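Local coordinates for lipopolysaccharide biosynthesis protein wbpB (Thermus thermophilus, PDB 3O9Z) that probably acts as an NAD-dependent dehydrogenase in the biosynthesis of 2,3-diacetamido-2,3-dideoxy-D-mannuronic acid, a sugar of bacterial lipopolysaccharide, at residues Tyr86-Ile89 with Arg90-Leu93; Lys116-Glu119 with Ala120-Gly123. All coordinates share one frame; numbering follows the deposited sequence. Where two conformers were deposited one is given.

Interaction 1. Residues Tyr86-Ile89 with Arg90-Leu93. With NAD (nicotinamide-adenine-dinucleotide), chain E.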
ATOM      1  N   TYR A  86       4.975 -11.904  16.133  1.00 12.70           N
ATOM      2  CA  TYR A  86       4.127 -12.855  16.904  1.00 12.70           C
ATOM      3  C   TYR A  86       3.176 -13.618  15.941  1.00 13.45           C
ATOM      4  O   TYR A  86       3.214 -14.871  15.984  1.00 14.44           O
ATOM      5  CB  TYR A  86       3.358 -12.109  18.004  1.00 14.10           C
ATOM      6  CG  TYR A  86       2.322 -12.993  18.681  1.00 14.35           C
ATOM      7  CD1 TYR A  86       2.751 -14.044  19.469  1.00 15.54           C
ATOM      8  CD2 TYR A  86       0.976 -12.710  18.575  1.00 16.38           C
ATOM      9  CE1 TYR A  86       1.816 -14.856  20.114  1.00 16.47           C
ATOM     10  CE2 TYR A  86       0.017 -13.518  19.226  1.00 17.06           C
ATOM     11  CZ  TYR A  86       0.499 -14.546  20.014  1.00 16.73           C
ATOM     12  OH  TYR A  86      -0.413 -15.354  20.708  1.00 20.53           O
ATOM     13  N   PRO A  87       2.330 -12.900  15.145  1.00 13.63           N
ATOM     14  CA  PRO A  87       1.366 -13.691  14.344  1.00 14.13           C
ATOM     15  C   PRO A  87       2.034 -14.503  13.256  1.00 14.22           C
ATOM     16  O   PRO A  87       1.416 -15.495  12.801  1.00 14.39           O
ATOM     17  CB  PRO A  87       0.357 -12.667  13.838  1.00 17.13           C
ATOM     18  CG  PRO A  87       1.189 -11.361  13.828  1.00 15.09           C
ATOM     19  CD  PRO A  87       1.997 -11.466  15.127  1.00 14.17           C
ATOM     20  N   GLN A  88       3.209 -14.100  12.750  1.00 13.63           N
ATOM     21  CA  GLN A  88       3.946 -14.891  11.782  1.00 11.68           C
ATOM     22  C   GLN A  88       4.625 -16.121  12.364  1.00 14.55           C
ATOM     23  O   GLN A  88       4.757 -17.155  11.722  1.00 15.57           O
ATOM     24  CB  GLN A  88       4.925 -14.085  10.880  1.00 12.44           C
ATOM     25  CG  GLN A  88       4.159 -13.082  10.039  1.00 13.89           C
ATOM     26  CD  GLN A  88       5.015 -12.376   9.029  1.00 12.43           C
ATOM     27  OE1 GLN A  88       6.216 -12.199   9.196  1.00 13.55           O
ATOM     28  NE2 GLN A  88       4.359 -12.033   7.918  1.00 14.89           N
ATOM     29  N   ILE A  89       5.068 -15.982  13.621  1.00 14.65           N
ATOM     30  CA  ILE A  89       5.508 -17.154  14.368  1.00 16.26           C
ATOM     31  C   ILE A  89       4.283 -18.060  14.646  1.00 11.59           C
ATOM     32  O   ILE A  89       4.434 -19.261  14.424  1.00 16.42           O
ATOM     33  CB  ILE A  89       6.125 -16.711  15.697  1.00 12.77           C
ATOM     34  CG1 ILE A  89       7.473 -15.984  15.492  1.00 14.77           C
ATOM     35  CG2 ILE A  89       6.297 -17.950  16.598  1.00 17.67           C
ATOM     36  CD1 ILE A  89       7.809 -15.068  16.703  1.00 13.98           C
ATOM     37  N   ARG A  90       3.097 -17.526  14.919  1.00 15.87           N
ATOM     38  CA  ARG A  90       1.909 -18.412  15.100  1.00 12.78           C
ATOM     39  C   ARG A  90       1.669 -19.130  13.757  1.00 16.30           C
ATOM     40  O   ARG A  90       1.275 -20.308  13.737  1.00 16.68           O
ATOM     41  CB  ARG A  90       0.675 -17.591  15.450  1.00 16.10           C
ATOM     42  CG  ARG A  90       0.770 -16.971  16.845  1.00 22.19           C
ATOM     43  CD  ARG A  90       0.254 -17.841  17.933  1.00 30.48           C
ATOM     44  NE  ARG A  90      -1.124 -18.282  17.706  1.00 21.63           N
ATOM     45  CZ  ARG A  90      -2.209 -17.741  18.260  1.00 24.29           C
ATOM     46  NH1 ARG A  90      -3.401 -18.263  17.997  1.00 21.91           N
ATOM     47  NH2 ARG A  90      -2.164 -16.719  19.111  1.00 23.50           N
ATOM     48  N   MET A  91       1.872 -18.468  12.615  1.00 14.93           N
ATOM     49  CA  MET A  91       1.659 -19.102  11.314  0.50 16.91           C
ATOM     50  C   MET A  91       2.673 -20.228  11.118  1.00 15.11           C
ATOM     51  O   MET A  91       2.300 -21.344  10.677  1.00 18.37           O
ATOM     52  CB  MET A  91       1.815 -18.039  10.216  0.50 16.10           C
ATOM     53  CG  MET A  91       1.840 -18.579   8.765  0.50 10.72           C
ATOM     54  SD  MET A  91       1.642 -17.224   7.502  0.50 14.07           S
ATOM     55  CE  MET A  91       3.121 -16.211   7.696  0.50 14.27           C
ATOM     56  N   ALA A  92       3.960 -19.975  11.365  1.00 15.70           N
ATOM     57  CA  ALA A  92       4.993 -20.985  11.242  1.00 13.12           C
ATOM     58  C   ALA A  92       4.531 -22.230  12.047  1.00 16.05           C
ATOM     59  O   ALA A  92       4.516 -23.361  11.510  1.00 17.14           O
ATOM     60  CB  ALA A  92       6.336 -20.484  11.774  1.00 18.79           C
ATOM     61  N   LEU A  93       4.169 -22.004  13.294  1.00 16.98           N
ATOM     62  CA  LEU A  93       3.895 -23.154  14.173  1.00 19.59           C
ATOM     63  C   LEU A  93       2.692 -23.925  13.651  1.00 17.40           C
ATOM     64  O   LEU A  93       2.636 -25.176  13.750  1.00 19.74           O
ATOM     65  CB  LEU A  93       3.743 -22.739  15.644  1.00 19.12           C
ATOM     66  CG  LEU A  93       4.880 -21.969  16.314  1.00 24.48           C
ATOM     67  CD1 LEU A  93       4.532 -21.634  17.756  1.00 23.30           C
ATOM     68  CD2 LEU A  93       6.212 -22.702  16.208  1.00 25.25           C
TER
HETATM   69  PA  NAD E 311      12.151  -2.630   6.370  1.00 11.84           P
HETATM   70  O1A NAD E 311      13.317  -2.298   5.516  1.00 11.46           O
HETATM   71  O2A NAD E 311      11.020  -1.626   6.642  1.00 12.36           O
HETATM   72  O5B NAD E 311      11.599  -3.924   5.653  1.00 12.69           O
HETATM   73  C5B NAD E 311      10.416  -4.438   6.198  1.00 15.17           C
HETATM   74  C4B NAD E 311       9.777  -5.383   5.151  1.00 12.36           C
HETATM   75  O4B NAD E 311       8.648  -6.096   5.719  1.00 11.61           O
HETATM   76  C3B NAD E 311       9.181  -4.517   4.006  1.00 10.34           C
HETATM   77  O3B NAD E 311       9.701  -4.915   2.721  1.00 12.53           O
HETATM   78  C2B NAD E 311       7.658  -4.692   4.137  1.00 11.97           C
HETATM   79  O2B NAD E 311       6.935  -4.623   2.900  1.00 13.43           O
HETATM   80  C1B NAD E 311       7.657  -6.149   4.686  1.00 11.39           C
HETATM   81  N9A NAD E 311       6.342  -6.472   5.299  1.00 11.89           N
HETATM   82  C8A NAD E 311       5.311  -5.728   5.788  1.00 11.69           C
HETATM   83  N7A NAD E 311       4.311  -6.510   6.188  1.00 13.80           N
HETATM   84  C5A NAD E 311       4.650  -7.803   5.875  1.00 10.43           C
HETATM   85  C6A NAD E 311       4.008  -9.092   6.016  1.00 10.47           C
HETATM   86  N6A NAD E 311       2.739  -9.177   6.521  1.00 14.66           N
HETATM   87  N1A NAD E 311       4.765 -10.097   5.591  1.00 11.88           N
HETATM   88  C2A NAD E 311       5.989 -10.104   5.081  1.00 11.41           C
HETATM   89  N3A NAD E 311       6.600  -8.903   4.912  1.00 13.38           N
HETATM   90  C4A NAD E 311       5.946  -7.815   5.333  1.00 12.47           C
HETATM   91  O3  NAD E 311      12.689  -3.107   7.799  1.00 10.71           O
HETATM   92  PN  NAD E 311      13.986  -3.868   8.227  1.00 12.08           P
HETATM   93  O1N NAD E 311      15.005  -2.848   8.734  1.00 12.81           O
HETATM   94  O2N NAD E 311      14.398  -4.841   7.158  1.00 13.82           O
HETATM   95  O5D NAD E 311      13.542  -4.590   9.582  1.00 10.75           O
HETATM   96  C5D NAD E 311      12.955  -5.850   9.374  1.00 11.51           C
HETATM   97  C4D NAD E 311      13.051  -6.587  10.722  1.00 10.98           C
HETATM   98  O4D NAD E 311      14.458  -6.856  10.909  1.00 12.18           O
HETATM   99  C3D NAD E 311      12.553  -5.817  11.954  1.00 12.28           C
HETATM  100  O3D NAD E 311      12.068  -6.831  12.892  1.00 12.88           O
HETATM  101  C2D NAD E 311      13.870  -5.260  12.516  1.00 12.04           C
HETATM  102  O2D NAD E 311      13.825  -5.077  13.923  1.00 13.63           O
HETATM  103  C1D NAD E 311      14.948  -6.281  12.134  1.00 13.46           C
HETATM  104  N1N NAD E 311      16.279  -5.692  11.989  1.00 12.41           N
HETATM  105  C2N NAD E 311      17.305  -6.261  12.585  1.00 13.84           C
HETATM  106  C3N NAD E 311      18.607  -5.810  12.508  1.00 15.37           C
HETATM  107  C7N NAD E 311      19.608  -6.539  13.306  1.00 18.35           C
HETATM  108  O7N NAD E 311      19.439  -7.727  13.654  1.00 19.80           O
HETATM  109  N7N NAD E 311      20.741  -5.873  13.497  1.00 18.69           N
HETATM  110  C4N NAD E 311      18.842  -4.678  11.716  1.00 18.08           C
HETATM  111  C5N NAD E 311      17.750  -4.150  11.026  1.00 16.09           C
HETATM  112  C6N NAD E 311      16.461  -4.665  11.146  1.00 13.61           C

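Interaction 2. Residues Lys116-Glu119 with Ala120-Gly123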
ATOM      1  N   LYS A 116       4.841 -20.067  24.246  1.00 18.28           N
ATOM      2  CA  LYS A 116       5.235 -21.250  24.997  1.00 20.04           C
ATOM      3  C   LYS A 116       4.134 -22.321  24.923  1.00 15.45           C
ATOM      4  O   LYS A 116       4.397 -23.480  24.670  1.00 22.10           O
ATOM      5  CB  LYS A 116       5.547 -20.834  26.444  1.00 19.66           C
ATOM      6  CG  LYS A 116       6.845 -20.053  26.600  1.00 27.10           C
ATOM      7  CD  LYS A 116       8.071 -20.910  26.360  1.00 29.28           C
ATOM      8  CE  LYS A 116       8.362 -21.800  27.571  1.00 35.06           C
ATOM      9  NZ  LYS A 116       9.670 -22.513  27.437  1.00 28.67           N
ATOM     10  N   GLU A 117       2.884 -21.885  25.068  1.00 19.26           N
ATOM     11  CA  GLU A 117       1.755 -22.839  24.982  1.00 15.58           C
ATOM     12  C   GLU A 117       1.731 -23.484  23.595  1.00 21.17           C
ATOM     13  O   GLU A 117       1.398 -24.673  23.446  1.00 21.83           O
ATOM     14  CB  GLU A 117       0.430 -22.116  25.267  1.00 22.60           C
ATOM     15  CG  GLU A 117       0.313 -21.715  26.738  1.00 23.20           C
ATOM     16  CD  GLU A 117      -0.946 -20.926  27.056  1.00 39.79           C
ATOM     17  OE1 GLU A 117      -1.802 -20.747  26.158  1.00 38.70           O
ATOM     18  OE2 GLU A 117      -1.087 -20.518  28.231  1.00 44.15           O
ATOM     19  N   LEU A 118       1.992 -22.692  22.550  1.00 20.39           N
ATOM     20  CA  LEU A 118       1.771 -23.182  21.200  1.00 19.38           C
ATOM     21  C   LEU A 118       2.952 -24.059  20.781  1.00 15.99           C
ATOM     22  O   LEU A 118       2.820 -24.995  19.976  1.00 19.75           O
ATOM     23  CB  LEU A 118       1.569 -21.979  20.266  1.00 19.31           C
ATOM     24  CG  LEU A 118       0.173 -21.362  20.405  1.00 26.76           C
ATOM     25  CD1 LEU A 118       0.051 -19.994  19.702  1.00 30.47           C
ATOM     26  CD2 LEU A 118      -0.850 -22.361  19.868  1.00 31.55           C
ATOM     27  N   GLU A 119       4.117 -23.828  21.364  1.00 18.28           N
ATOM     28  CA  GLU A 119       5.268 -24.716  21.149  1.00 14.67           C
ATOM     29  C   GLU A 119       4.892 -26.108  21.735  1.00 18.57           C
ATOM     30  O   GLU A 119       5.213 -27.117  21.126  1.00 18.76           O
ATOM     31  CB  GLU A 119       6.473 -24.221  21.958  1.00 16.82           C
ATOM     32  CG  GLU A 119       7.353 -23.156  21.262  1.00 15.54           C
ATOM     33  CD  GLU A 119       8.721 -22.985  21.938  1.00 23.47           C
ATOM     34  OE1 GLU A 119       8.884 -23.334  23.145  1.00 23.16           O
ATOM     35  OE2 GLU A 119       9.667 -22.549  21.255  1.00 21.35           O
ATOM     36  N   ALA A 120       4.254 -26.133  22.901  1.00 20.21           N
ATOM     37  CA  ALA A 120       3.773 -27.384  23.509  1.00 19.28           C
ATOM     38  C   ALA A 120       2.689 -28.080  22.710  1.00 20.89           C
ATOM     39  O   ALA A 120       2.655 -29.317  22.605  1.00 22.16           O
ATOM     40  CB  ALA A 120       3.306 -27.138  24.930  1.00 18.75           C
ATOM     41  N   ARG A 121       1.788 -27.307  22.114  1.00 19.71           N
ATOM     42  CA  ARG A 121       0.731 -27.919  21.316  1.00 20.75           C
ATOM     43  C   ARG A 121       1.271 -28.507  20.027  1.00 22.69           C
ATOM     44  O   ARG A 121       0.783 -29.562  19.577  1.00 26.37           O
ATOM     45  CB  ARG A 121      -0.383 -26.926  21.010  1.00 25.54           C
ATOM     46  CG  ARG A 121      -1.320 -27.424  19.911  1.00 31.55           C
ATOM     47  CD  ARG A 121      -2.480 -26.457  19.750  1.00 47.36           C
ATOM     48  NE  ARG A 121      -3.152 -26.254  21.032  1.00 55.73           N
ATOM     49  CZ  ARG A 121      -3.899 -25.194  21.317  1.00 60.50           C
ATOM     50  NH1 ARG A 121      -4.063 -24.247  20.402  1.00 63.32           N
ATOM     51  NH2 ARG A 121      -4.481 -25.084  22.506  1.00 62.35           N
ATOM     52  N   THR A 122       2.220 -27.821  19.382  1.00 20.15           N
ATOM     53  CA  THR A 122       2.691 -28.139  18.045  1.00 19.96           C
ATOM     54  C   THR A 122       3.964 -28.910  17.993  1.00 19.11           C
ATOM     55  O   THR A 122       4.290 -29.463  16.932  1.00 18.29           O
ATOM     56  CB  THR A 122       2.967 -26.886  17.162  1.00 17.49           C
ATOM     57  OG1 THR A 122       4.137 -26.169  17.650  1.00 17.97           O
ATOM     58  CG2 THR A 122       1.681 -26.059  17.095  1.00 20.74           C
ATOM     59  N   GLY A 123       4.661 -29.053  19.122  1.00 17.30           N
ATOM     60  CA  GLY A 123       5.997 -29.656  19.047  1.00 17.29           C
ATOM     61  C   GLY A 123       7.059 -28.948  18.259  1.00 20.08           C
ATOM     62  O   GLY A 123       8.117 -29.495  17.986  1.00 20.30           O
TER

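Interaction 1. Residues Tyr86-Ile89 with Arg90-Leu93
Tyr-86 O accepts the N-H of Arg-90 at 2.9 Å, and the next three carbonyls bond in the same i to i+4 pattern to Met-91, Ala-92 and Leu-93, over about two turns of helix. The side chains of Tyr-86 and Arg-90 run side by side in the same direction. Arg-90 CG sits over one face of the Tyr-86 ring, 4.1 Å from its centroid, in a CH-pi contact. The arginine chain then bends at chi2 and chi3 (-89° and -55°), and this brings NH2 round to the ring's hydroxyl. Arg-90 NH2 donates a somewhat bent hydrogen bond to Tyr-86 OH (2.7 Å). The hydroxyl lies at the edge of the guanidinium, close to its plane, and the two flat groups are turned 76° apart. The same guanidinium forms salt bridges to Glu-64 and Asp-65 of the second subunit, so the tyrosine probably helps to position a charge used between chains.

The helix is the crossover of a beta-alpha-beta unit in the NAD-binding Rossmann fold, between strands 75-78 and 98-101. The extended side chain of Gln-88 ends at the adenine of NAD, with Gln-88 NE2 3.1 Å from N1A. NE2 is hydrogen-bonded to Glu-57 of the second subunit, and OE1 is held by the hydroxyls of Thr-9 and Ser-80. Beside it, Met-91 CE comes to 4.0 Å from Gln-88 CG. Ile-89 CG2 meets Leu-93 CD1 at 4.2 Å.

Interaction 2. Residues Lys116-Glu119 with Ala120-Gly123
Lys-116 O accepts the N-H of Ala-120 at 3.2 Å, a nearly straight bond at 162°. It belongs to the last turns of helix 109-122, which crosses from strand 98-101 to strand 126-128 in a beta-alpha-beta unit of the Rossmann fold. Lys-116 NZ makes a salt bridge with Asp-282, at the start of helix 281-294.

Glu-117 O takes the N-H of Arg-121 at 3.0 Å. The CB of Ala-120 also lies beside this carbonyl oxygen. The carboxylate of Glu-117 and the guanidinium of Arg-121 stay apart, with 6.3 Å between Glu-117 OE1 and Arg-121 NH2. Any attraction between these opposite charges is therefore probably weak.

Leu-118 lies alongside Arg-121, and both side chains point the same way. Leu-118 CD2 reaches 3.8 Å from Arg-121 NH1, an apolar neighbour for a nitrogen that is salt-bridged to Asp-68 of the second subunit. The carbonyl of Leu-118 carries two bonds from one residue, the backbone N-H and the hydroxyl of Thr-122.

Glu-119 OE2 accepts Val-126 N and pairs with Arg-125, which ties the helix end to the chain leading into strand 126-128. The carbonyl oxygen of Glu-119 receives a weak, bent bond from Gly-123 N, at 2.8 Å and 120°. Gly-123 has positive phi and is the first residue to leave the helix.

Thr-122 holds OG1 between its backbone N and carbonyl carbon (chi1 70°). There Thr-122 OG1 donates to Leu-118 O at 2.9 Å, on the opposite face of the carbonyl plane from Thr-122 N.

In the fold
Both interactions are local turns on neighbouring crossover helices of the Rossmann domain, with centres about 11 Å apart. Interaction 1 is buried, between the sheet, the cofactor and the second subunit. Interaction 2 is at the surface, where helix 109-122 ends. The helices meet through Leu-93 of interaction 1, whose CD1 is 3.9 Å from Leu-118 CB of interaction 2, and through Arg-90, which also packs on Leu-118. Residues 86-93 combine apolar contacts with one glutamine at NAD. In residues 116-123 a threonine hydroxyl shares a backbone carbonyl, and charged side chains form salt bridges. Each contact has an arginine salt-bridged to the second subunit, Arg-90 to two acidic residues and Arg-121 to one.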